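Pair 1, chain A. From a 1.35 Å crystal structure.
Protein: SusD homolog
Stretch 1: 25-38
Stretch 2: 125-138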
# COMPACT_ATOMS: atom_id res chain seq x y z
N PHE A 25 -16.94 0.47 -17.47
CA PHE A 25 -16.33 -0.82 -17.29
C PHE A 25 -14.96 -0.67 -16.61
O PHE A 25 -14.66 -1.40 -15.67
CB PHE A 25 -16.23 -1.56 -18.61
CG PHE A 25 -15.87 -3.00 -18.47
CD1 PHE A 25 -14.56 -3.38 -18.36
CD2 PHE A 25 -16.84 -3.98 -18.37
CE1 PHE A 25 -14.22 -4.68 -18.21
CE2 PHE A 25 -16.50 -5.31 -18.23
CZ PHE A 25 -15.17 -5.66 -18.13
N LEU A 26 -14.15 0.27 -17.08
CA LEU A 26 -12.87 0.57 -16.41
C LEU A 26 -13.09 0.91 -14.95
O LEU A 26 -12.38 0.39 -14.07
CB LEU A 26 -12.16 1.67 -17.17
CG LEU A 26 -10.89 2.20 -16.50
CD1 LEU A 26 -9.85 1.07 -16.42
CD2 LEU A 26 -10.35 3.42 -17.25
N LEU A 27 -14.08 1.72 -14.63
CA LEU A 27 -14.27 2.08 -13.27
C LEU A 27 -14.69 0.88 -12.40
O LEU A 27 -14.43 0.89 -11.21
CB LEU A 27 -15.26 3.25 -13.14
CG LEU A 27 -14.68 4.60 -13.52
CD1 LEU A 27 -15.83 5.60 -13.63
CD2 LEU A 27 -13.68 5.10 -12.50
N SER A 28 -15.30 -0.15 -12.98
CA SER A 28 -15.65 -1.34 -12.24
C SER A 28 -14.37 -2.11 -11.83
O SER A 28 -14.41 -2.86 -10.87
CB SER A 28 -16.60 -2.24 -13.05
OG SER A 28 -15.93 -3.00 -14.04
N ILE A 29 -13.28 -1.91 -12.57
CA ILE A 29 -11.98 -2.54 -12.21
C ILE A 29 -11.47 -1.85 -10.96
O ILE A 29 -11.10 -2.53 -9.99
CB ILE A 29 -10.98 -2.46 -13.38
CG1 ILE A 29 -11.48 -3.25 -14.61
CG2 ILE A 29 -9.57 -2.95 -12.90
CD1 ILE A 29 -10.72 -2.95 -15.91
N TYR A 30 -11.45 -0.53 -10.94
CA TYR A 30 -11.10 0.23 -9.75
C TYR A 30 -12.00 -0.14 -8.57
O TYR A 30 -11.54 -0.32 -7.45
CB TYR A 30 -11.20 1.70 -10.00
CG TYR A 30 -10.11 2.32 -10.84
CD1 TYR A 30 -8.96 2.78 -10.26
CD2 TYR A 30 -10.24 2.46 -12.21
CE1 TYR A 30 -7.96 3.38 -10.98
CE2 TYR A 30 -9.26 3.06 -12.96
CZ TYR A 30 -8.10 3.52 -12.36
OH TYR A 30 -7.13 4.14 -13.09
N ASN A 31 -13.30 -0.32 -8.83
CA ASN A 31 -14.21 -0.74 -7.77
C ASN A 31 -13.85 -2.07 -7.16
O ASN A 31 -13.89 -2.23 -5.94
CB ASN A 31 -15.66 -0.71 -8.30
CG ASN A 31 -16.67 -0.95 -7.23
OD1 ASN A 31 -16.79 -0.15 -6.32
ND2 ASN A 31 -17.39 -2.07 -7.31
N SER A 32 -13.52 -3.04 -8.00
CA SER A 32 -13.12 -4.34 -7.49
C SER A 32 -11.84 -4.25 -6.67
O SER A 32 -11.76 -4.90 -5.62
CB SER A 32 -12.98 -5.39 -8.59
OG SER A 32 -14.25 -5.70 -9.15
N PHE A 33 -10.87 -3.45 -7.11
CA PHE A 33 -9.64 -3.30 -6.33
C PHE A 33 -9.98 -2.67 -4.98
O PHE A 33 -9.45 -3.09 -3.95
CB PHE A 33 -8.66 -2.45 -7.08
CG PHE A 33 -7.33 -2.35 -6.41
CD1 PHE A 33 -6.38 -3.36 -6.56
CD2 PHE A 33 -7.02 -1.28 -5.63
CE1 PHE A 33 -5.14 -3.26 -5.93
CE2 PHE A 33 -5.79 -1.19 -5.00
CZ PHE A 33 -4.87 -2.19 -5.16
N ARG A 34 -10.86 -1.69 -4.95
CA ARG A 34 -11.29 -1.07 -3.72
C ARG A 34 -11.97 -2.11 -2.83
O ARG A 34 -11.77 -2.14 -1.60
CB ARG A 34 -12.24 0.07 -4.01
CG ARG A 34 -12.89 0.65 -2.76
CD ARG A 34 -13.58 1.94 -3.06
NE ARG A 34 -14.59 1.79 -4.09
CZ ARG A 34 -15.09 2.81 -4.78
NH1 ARG A 34 -14.70 4.04 -4.56
NH2 ARG A 34 -16.03 2.56 -5.71
N ASN A 35 -12.85 -2.94 -3.39
CA ASN A 35 -13.49 -3.99 -2.60
C ASN A 35 -12.49 -4.95 -1.99
O ASN A 35 -12.67 -5.35 -0.82
CB ASN A 35 -14.52 -4.74 -3.46
CG ASN A 35 -15.80 -3.96 -3.64
OD1 ASN A 35 -16.13 -3.10 -2.85
ND2 ASN A 35 -16.53 -4.30 -4.71
N ALA A 36 -11.48 -5.33 -2.76
CA ALA A 36 -10.48 -6.30 -2.29
C ALA A 36 -9.62 -5.76 -1.17
O ALA A 36 -9.11 -6.55 -0.35
CB ALA A 36 -9.60 -6.69 -3.44
N THR A 37 -9.40 -4.46 -1.14
CA THR A 37 -8.43 -3.86 -0.23
C THR A 37 -9.02 -3.18 0.99
O THR A 37 -8.39 -3.19 2.05
CB THR A 37 -7.57 -2.83 -0.98
OG1 THR A 37 -8.43 -1.91 -1.65
CG2 THR A 37 -6.63 -3.50 -1.98
N MSE A 38 -10.21 -2.57 0.81
CA MSE A 38 -10.84 -1.64 1.77
C MSE A 38 -12.31 -1.85 2.07
O MSE A 38 -12.72 -1.53 3.19
CB MSE A 38 -10.66 -0.18 1.29
CG MSE A 38 -9.21 0.30 1.08
SE MSE A 38 -8.12 0.30 2.68
CE MSE A 38 -9.15 1.60 3.69
N ALA A 125 -4.15 1.85 -20.77
CA ALA A 125 -3.04 2.08 -19.83
C ALA A 125 -3.50 1.93 -18.39
O ALA A 125 -2.79 1.30 -17.56
CB ALA A 125 -2.45 3.44 -20.03
N GLU A 126 -4.66 2.46 -18.05
CA GLU A 126 -5.20 2.31 -16.73
C GLU A 126 -5.52 0.88 -16.37
O GLU A 126 -5.25 0.42 -15.24
CB GLU A 126 -6.46 3.17 -16.57
CG GLU A 126 -6.24 4.64 -16.60
CD GLU A 126 -7.50 5.38 -16.30
OE1 GLU A 126 -8.01 5.25 -15.18
OE2 GLU A 126 -8.03 6.09 -17.18
N ALA A 127 -6.04 0.12 -17.32
CA ALA A 127 -6.34 -1.27 -17.09
C ALA A 127 -5.05 -2.07 -16.88
O ALA A 127 -5.01 -2.96 -16.00
CB ALA A 127 -7.15 -1.86 -18.29
N ILE A 128 -4.01 -1.80 -17.66
CA ILE A 128 -2.72 -2.47 -17.45
C ILE A 128 -2.17 -2.10 -16.08
O ILE A 128 -1.67 -2.98 -15.35
CB ILE A 128 -1.74 -2.08 -18.53
CG1 ILE A 128 -2.17 -2.70 -19.85
CG2 ILE A 128 -0.30 -2.55 -18.17
CD1 ILE A 128 -1.58 -2.01 -21.10
N PHE A 129 -2.26 -0.84 -15.69
CA PHE A 129 -1.83 -0.44 -14.37
C PHE A 129 -2.58 -1.19 -13.27
O PHE A 129 -1.96 -1.74 -12.33
CB PHE A 129 -1.96 1.07 -14.16
CG PHE A 129 -1.67 1.49 -12.74
CD1 PHE A 129 -0.35 1.58 -12.29
CD2 PHE A 129 -2.69 1.72 -11.84
CE1 PHE A 129 -0.08 1.92 -10.97
CE2 PHE A 129 -2.41 2.06 -10.51
CZ PHE A 129 -1.10 2.17 -10.10
N MSE A 130 -3.89 -1.27 -13.36
CA MSE A 130 -4.67 -1.86 -12.33
C MSE A 130 -4.49 -3.35 -12.28
O MSE A 130 -4.51 -3.93 -11.19
CB MSE A 130 -6.15 -1.48 -12.49
CG MSE A 130 -6.37 -0.01 -12.15
SE MSE A 130 -5.79 0.60 -10.42
CE MSE A 130 -6.94 -0.42 -9.39
N ARG A 131 -4.28 -3.97 -13.42
CA ARG A 131 -3.96 -5.40 -13.42
C ARG A 131 -2.65 -5.66 -12.71
O ARG A 131 -2.56 -6.59 -11.90
CB ARG A 131 -3.93 -5.94 -14.84
CG ARG A 131 -3.66 -7.44 -14.91
CD ARG A 131 -3.77 -7.99 -16.32
NE ARG A 131 -2.67 -7.47 -17.11
CZ ARG A 131 -2.57 -7.54 -18.43
NH1 ARG A 131 -3.50 -8.13 -19.13
NH2 ARG A 131 -1.52 -7.02 -19.05
N SER A 132 -1.64 -4.87 -13.05
CA SER A 132 -0.33 -4.96 -12.41
C SER A 132 -0.39 -4.69 -10.93
O SER A 132 0.27 -5.39 -10.13
CB SER A 132 0.69 -4.05 -13.06
OG SER A 132 0.77 -4.35 -14.46
N LEU A 133 -1.16 -3.68 -10.53
CA LEU A 133 -1.30 -3.37 -9.12
C LEU A 133 -1.94 -4.51 -8.35
O LEU A 133 -1.54 -4.86 -7.26
CB LEU A 133 -2.10 -2.08 -8.92
CG LEU A 133 -2.17 -1.55 -7.50
CD1 LEU A 133 -0.80 -1.09 -6.98
CD2 LEU A 133 -3.12 -0.37 -7.47
N SER A 134 -2.96 -5.13 -8.97
CA SER A 134 -3.65 -6.26 -8.35
C SER A 134 -2.70 -7.44 -8.22
O SER A 134 -2.66 -8.06 -7.14
CB SER A 134 -4.89 -6.64 -9.16
OG SER A 134 -5.84 -5.58 -9.18
N TYR A 135 -1.98 -7.78 -9.29
CA TYR A 135 -1.01 -8.86 -9.20
C TYR A 135 0.03 -8.56 -8.14
O TYR A 135 0.41 -9.44 -7.35
CB TYR A 135 -0.30 -9.12 -10.55
CG TYR A 135 -1.07 -10.11 -11.42
CD1 TYR A 135 -1.29 -11.39 -10.97
CD2 TYR A 135 -1.55 -9.76 -12.65
CE1 TYR A 135 -2.00 -12.31 -11.73
CE2 TYR A 135 -2.26 -10.67 -13.42
CZ TYR A 135 -2.49 -11.92 -12.94
OH TYR A 135 -3.21 -12.87 -13.69
N PHE A 136 0.54 -7.33 -8.09
CA PHE A 136 1.50 -6.97 -7.06
C PHE A 136 0.94 -7.15 -5.68
O PHE A 136 1.61 -7.74 -4.82
CB PHE A 136 1.97 -5.55 -7.25
CG PHE A 136 2.94 -5.07 -6.19
CD1 PHE A 136 4.17 -5.70 -6.03
CD2 PHE A 136 2.66 -3.98 -5.42
CE1 PHE A 136 5.09 -5.23 -5.10
CE2 PHE A 136 3.58 -3.51 -4.45
CZ PHE A 136 4.79 -4.17 -4.31
N PHE A 137 -0.28 -6.70 -5.44
CA PHE A 137 -0.87 -6.84 -4.11
C PHE A 137 -1.03 -8.30 -3.72
O PHE A 137 -0.83 -8.68 -2.53
CB PHE A 137 -2.22 -6.12 -4.06
CG PHE A 137 -2.13 -4.70 -3.56
CD1 PHE A 137 -1.19 -3.82 -4.05
CD2 PHE A 137 -2.99 -4.25 -2.57
CE1 PHE A 137 -1.11 -2.54 -3.56
CE2 PHE A 137 -2.91 -2.97 -2.08
CZ PHE A 137 -1.96 -2.11 -2.59
N ILE A 138 -1.42 -9.17 -4.64
CA ILE A 138 -1.58 -10.57 -4.27
C ILE A 138 -0.25 -11.31 -4.15
O ILE A 138 -0.14 -12.25 -3.37
CB ILE A 138 -2.60 -11.33 -5.14
CG1 ILE A 138 -2.27 -11.37 -6.63
CG2 ILE A 138 -4.00 -10.77 -4.89
CD1 ILE A 138 -3.19 -12.30 -7.46

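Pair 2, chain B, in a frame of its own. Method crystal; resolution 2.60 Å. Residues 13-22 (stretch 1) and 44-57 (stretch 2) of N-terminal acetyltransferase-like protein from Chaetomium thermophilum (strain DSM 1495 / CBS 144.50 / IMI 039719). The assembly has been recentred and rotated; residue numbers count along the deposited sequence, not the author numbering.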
# COMPACT_ATOMS: atom_id res chain seq x y z
N LEU B 13 41.29 13.11 -26.85
CA LEU B 13 40.22 14.11 -26.86
C LEU B 13 38.86 13.47 -26.54
O LEU B 13 38.00 14.07 -25.89
CB LEU B 13 40.20 14.82 -28.22
CG LEU B 13 39.52 16.19 -28.36
CD1 LEU B 13 38.03 16.08 -28.13
CD2 LEU B 13 40.13 17.22 -27.43
N PHE B 14 38.68 12.23 -27.00
CA PHE B 14 37.49 11.45 -26.67
C PHE B 14 37.37 11.25 -25.16
O PHE B 14 36.28 11.30 -24.60
CB PHE B 14 37.52 10.10 -27.39
CG PHE B 14 36.29 9.26 -27.16
CD1 PHE B 14 35.11 9.52 -27.84
CD2 PHE B 14 36.31 8.20 -26.25
CE1 PHE B 14 33.99 8.76 -27.63
CE2 PHE B 14 35.19 7.43 -26.04
CZ PHE B 14 34.03 7.71 -26.73
N ARG B 15 38.51 11.05 -24.50
CA ARG B 15 38.55 10.89 -23.05
C ARG B 15 38.15 12.17 -22.32
O ARG B 15 37.56 12.12 -21.24
CB ARG B 15 39.95 10.45 -22.59
CG ARG B 15 40.29 8.99 -22.88
CD ARG B 15 41.65 8.60 -22.32
NE ARG B 15 42.05 7.26 -22.72
CZ ARG B 15 42.91 6.99 -23.71
NH1 ARG B 15 43.47 7.98 -24.39
NH2 ARG B 15 43.21 5.73 -24.00
N THR B 16 38.49 13.32 -22.91
CA THR B 16 38.18 14.60 -22.27
C THR B 16 36.71 14.95 -22.49
O THR B 16 36.19 15.89 -21.89
CB THR B 16 39.11 15.74 -22.78
OG1 THR B 16 38.87 15.99 -24.16
CG2 THR B 16 40.58 15.37 -22.59
N VAL B 17 36.04 14.19 -23.35
CA VAL B 17 34.60 14.35 -23.54
C VAL B 17 33.83 13.64 -22.43
O VAL B 17 32.81 14.14 -21.96
CB VAL B 17 34.16 13.81 -24.89
CG1 VAL B 17 32.64 13.89 -25.02
CG2 VAL B 17 34.86 14.56 -26.02
N ILE B 18 34.33 12.47 -22.05
CA ILE B 18 33.80 11.70 -20.92
C ILE B 18 34.10 12.42 -19.60
O ILE B 18 33.22 12.53 -18.73
CB ILE B 18 34.39 10.27 -20.88
CG1 ILE B 18 34.21 9.58 -22.23
CG2 ILE B 18 33.73 9.44 -19.79
CD1 ILE B 18 34.72 8.16 -22.26
N ARG B 19 35.33 12.92 -19.45
CA ARG B 19 35.69 13.68 -18.26
C ARG B 19 34.81 14.91 -18.10
O ARG B 19 34.34 15.21 -17.00
CB ARG B 19 37.17 14.10 -18.30
CG ARG B 19 38.14 13.00 -17.92
CD ARG B 19 39.49 13.58 -17.50
NE ARG B 19 40.08 14.42 -18.54
CZ ARG B 19 40.01 15.74 -18.55
NH1 ARG B 19 39.39 16.40 -17.58
NH2 ARG B 19 40.58 16.42 -19.54
N HIS B 20 34.58 15.62 -19.20
CA HIS B 20 33.74 16.80 -19.16
C HIS B 20 32.29 16.44 -18.93
O HIS B 20 31.49 17.25 -18.47
CB HIS B 20 33.89 17.61 -20.45
CG HIS B 20 35.20 18.33 -20.55
ND1 HIS B 20 35.84 18.87 -19.46
CD2 HIS B 20 35.98 18.61 -21.62
CE1 HIS B 20 36.97 19.44 -19.85
NE2 HIS B 20 37.07 19.30 -21.16
N TYR B 21 31.93 15.20 -19.25
CA TYR B 21 30.56 14.73 -19.07
C TYR B 21 30.33 14.34 -17.61
O TYR B 21 29.30 14.69 -17.01
CB TYR B 21 30.26 13.56 -20.00
CG TYR B 21 28.90 12.94 -19.77
CD1 TYR B 21 28.78 11.72 -19.13
CD2 TYR B 21 27.74 13.58 -20.21
CE1 TYR B 21 27.53 11.14 -18.92
CE2 TYR B 21 26.49 13.01 -20.00
CZ TYR B 21 26.39 11.79 -19.35
OH TYR B 21 25.16 11.20 -19.14
N GLU B 22 31.29 13.62 -17.04
CA GLU B 22 31.22 13.18 -15.65
C GLU B 22 31.42 14.34 -14.68
O GLU B 22 31.27 14.18 -13.47
CB GLU B 22 32.26 12.09 -15.39
CG GLU B 22 31.99 10.78 -16.11
CD GLU B 22 32.85 9.65 -15.58
OE1 GLU B 22 33.55 9.01 -16.39
OE2 GLU B 22 32.81 9.39 -14.36
N GLY B 44 31.06 6.94 -34.49
CA GLY B 44 29.93 6.55 -33.66
C GLY B 44 30.06 6.77 -32.17
O GLY B 44 29.16 7.32 -31.54
N ASP B 45 31.18 6.35 -31.59
CA ASP B 45 31.36 6.47 -30.15
C ASP B 45 31.23 7.92 -29.70
O ASP B 45 30.65 8.20 -28.65
CB ASP B 45 32.72 5.91 -29.72
CG ASP B 45 32.79 4.41 -29.86
OD1 ASP B 45 31.90 3.84 -30.51
OD2 ASP B 45 33.74 3.80 -29.31
N THR B 46 31.75 8.84 -30.51
CA THR B 46 31.67 10.25 -30.19
C THR B 46 30.24 10.79 -30.34
O THR B 46 29.79 11.60 -29.52
CB THR B 46 32.64 11.07 -31.07
OG1 THR B 46 33.98 10.65 -30.81
CG2 THR B 46 32.52 12.56 -30.76
N MET B 47 29.53 10.34 -31.37
CA MET B 47 28.17 10.81 -31.59
C MET B 47 27.29 10.44 -30.40
O MET B 47 26.47 11.24 -29.95
CB MET B 47 27.60 10.24 -32.88
CG MET B 47 28.45 10.49 -34.10
SD MET B 47 27.73 9.73 -35.57
CE MET B 47 26.12 10.52 -35.60
N SER B 48 27.47 9.21 -29.90
CA SER B 48 26.75 8.71 -28.73
C SER B 48 27.05 9.54 -27.48
O SER B 48 26.14 9.85 -26.71
CB SER B 48 27.10 7.25 -28.45
OG SER B 48 26.74 6.41 -29.54
N MET B 49 28.32 9.87 -27.28
CA MET B 49 28.72 10.69 -26.13
C MET B 49 28.10 12.07 -26.20
O MET B 49 27.81 12.68 -25.17
CB MET B 49 30.24 10.80 -26.06
CG MET B 49 30.92 9.52 -25.63
SD MET B 49 30.24 8.93 -24.08
CE MET B 49 30.46 10.39 -23.06
N LYS B 50 27.91 12.56 -27.41
CA LYS B 50 27.27 13.85 -27.62
C LYS B 50 25.77 13.73 -27.38
O LYS B 50 25.13 14.67 -26.89
CB LYS B 50 27.55 14.35 -29.04
CG LYS B 50 26.85 15.64 -29.41
CD LYS B 50 27.15 16.02 -30.85
CE LYS B 50 26.46 17.31 -31.27
NZ LYS B 50 26.78 17.69 -32.67
N ALA B 51 25.22 12.56 -27.71
CA ALA B 51 23.80 12.27 -27.51
C ALA B 51 23.45 12.28 -26.03
O ALA B 51 22.36 12.71 -25.66
CB ALA B 51 23.45 10.93 -28.11
N LEU B 52 24.38 11.82 -25.19
CA LEU B 52 24.19 11.84 -23.74
C LEU B 52 24.06 13.26 -23.22
O LEU B 52 23.12 13.58 -22.49
CB LEU B 52 25.35 11.16 -23.03
CG LEU B 52 25.30 9.65 -22.78
CD1 LEU B 52 26.47 9.25 -21.89
CD2 LEU B 52 23.98 9.24 -22.17
N ILE B 53 25.03 14.10 -23.58
CA ILE B 53 25.05 15.49 -23.15
C ILE B 53 23.81 16.23 -23.62
O ILE B 53 23.27 17.07 -22.90
CB ILE B 53 26.31 16.21 -23.66
CG1 ILE B 53 27.57 15.54 -23.10
CG2 ILE B 53 26.28 17.68 -23.26
CD1 ILE B 53 28.87 16.13 -23.60
N LEU B 54 23.36 15.93 -24.83
CA LEU B 54 22.13 16.53 -25.33
C LEU B 54 20.95 16.15 -24.45
O LEU B 54 20.15 17.01 -24.07
CB LEU B 54 21.88 16.10 -26.78
CG LEU B 54 22.87 16.67 -27.81
CD1 LEU B 54 22.53 16.15 -29.19
CD2 LEU B 54 22.85 18.18 -27.79
N ASN B 55 20.86 14.86 -24.12
CA ASN B 55 19.80 14.35 -23.25
C ASN B 55 19.90 14.93 -21.85
O ASN B 55 18.90 15.13 -21.17
CB ASN B 55 19.84 12.82 -23.20
CG ASN B 55 18.62 12.22 -22.52
OD1 ASN B 55 18.69 11.78 -21.37
ND2 ASN B 55 17.49 12.20 -23.22
N ALA B 56 21.13 15.22 -21.43
CA ALA B 56 21.40 15.79 -20.11
C ALA B 56 21.10 17.29 -20.08
O ALA B 56 21.47 17.99 -19.13
CB ALA B 56 22.83 15.52 -19.71
N GLN B 57 20.44 17.78 -21.12
CA GLN B 57 20.04 19.18 -21.18
C GLN B 57 18.76 19.30 -22.01
O GLN B 57 18.62 20.20 -22.84
CB GLN B 57 21.17 20.04 -21.78
CG GLN B 57 21.00 21.56 -21.58
CD GLN B 57 21.40 22.04 -20.18
OE1 GLN B 57 21.01 21.46 -19.17
NE2 GLN B 57 22.18 23.12 -20.13

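Pair 1 and pair 2 each set two helices side by side in nearly the same direction. The axes in pair 1 approach to 10.2 Å at an angle of 17°, and those in pair 2 to 10.6 Å at 16°. Superposing N, CA and C of 14 central residues gives an RMSD of 0.4 Å, so the two frames can be compared position by position. The buried surface is similar too, 568 Å² in pair 1 and 485 Å² in pair 2.

The closest side-chain match is an aromatic residue directed at the second helix. Phe A33 matches Tyr B21, with side-chain centres 0.3 Å apart after superposition; both have chi1 in t, and the other stretch covers 109 and 107 Å² of them. The methionine position matches as well: Met A130, a selenomethionine, and Met B49 both adopt the m, m, m rotamer. In pair 1, Phe A33 CB lies 3.5 Å from Met A130 CE; in pair 2, Tyr B21 CB lies 4.4 Å from Met B49 CE. The matched leucines complete the likeness, with Phe A33 CZ 3.4 Å from Leu A133 CD2 and Tyr B21 CZ 3.6 Å from Leu B52 CD1.

Around this common centre the solutions diverge. Phe A33 directs its edge toward the face of Phe A137, the centroids 5.0 Å apart and the planes at 63°. The position of Phe A137 is taken in pair 2 by Ala B56, just after the helix, whose CB reaches Tyr B21 CE2 at only 4.4 Å. Ile B53 offers more bulk than its match Ser A134: its CG1 sits 3.5 Å from Tyr B21 CD2, whereas Ser A134 OG lies at the edge of the Phe A33 ring, 3.5 Å from Phe A33 CD1, and hydrogen-bonds to Met A130 O at 2.9 Å.

At the N-terminal side the aromatic bulk changes place. Pair 1 carries it at Tyr A30, whose ring has Met A130 CG over one face, 4.0 Å from the centroid, and whose OH donates a 2.5 Å hydrogen bond to Glu A126 OE1. Pair 2 has Ile B18 there, its CG1 3.9 Å from Met B49 CE, and places its ring one turn earlier, at Phe B14. That ring meets Met B49 CG with its CE1 at 3.7 Å, in a position where pair 1 has Leu A26. Pair 2 has no hydrogen bond between its stretches, so its contact rests on packing, while pair 1 adds one polar link.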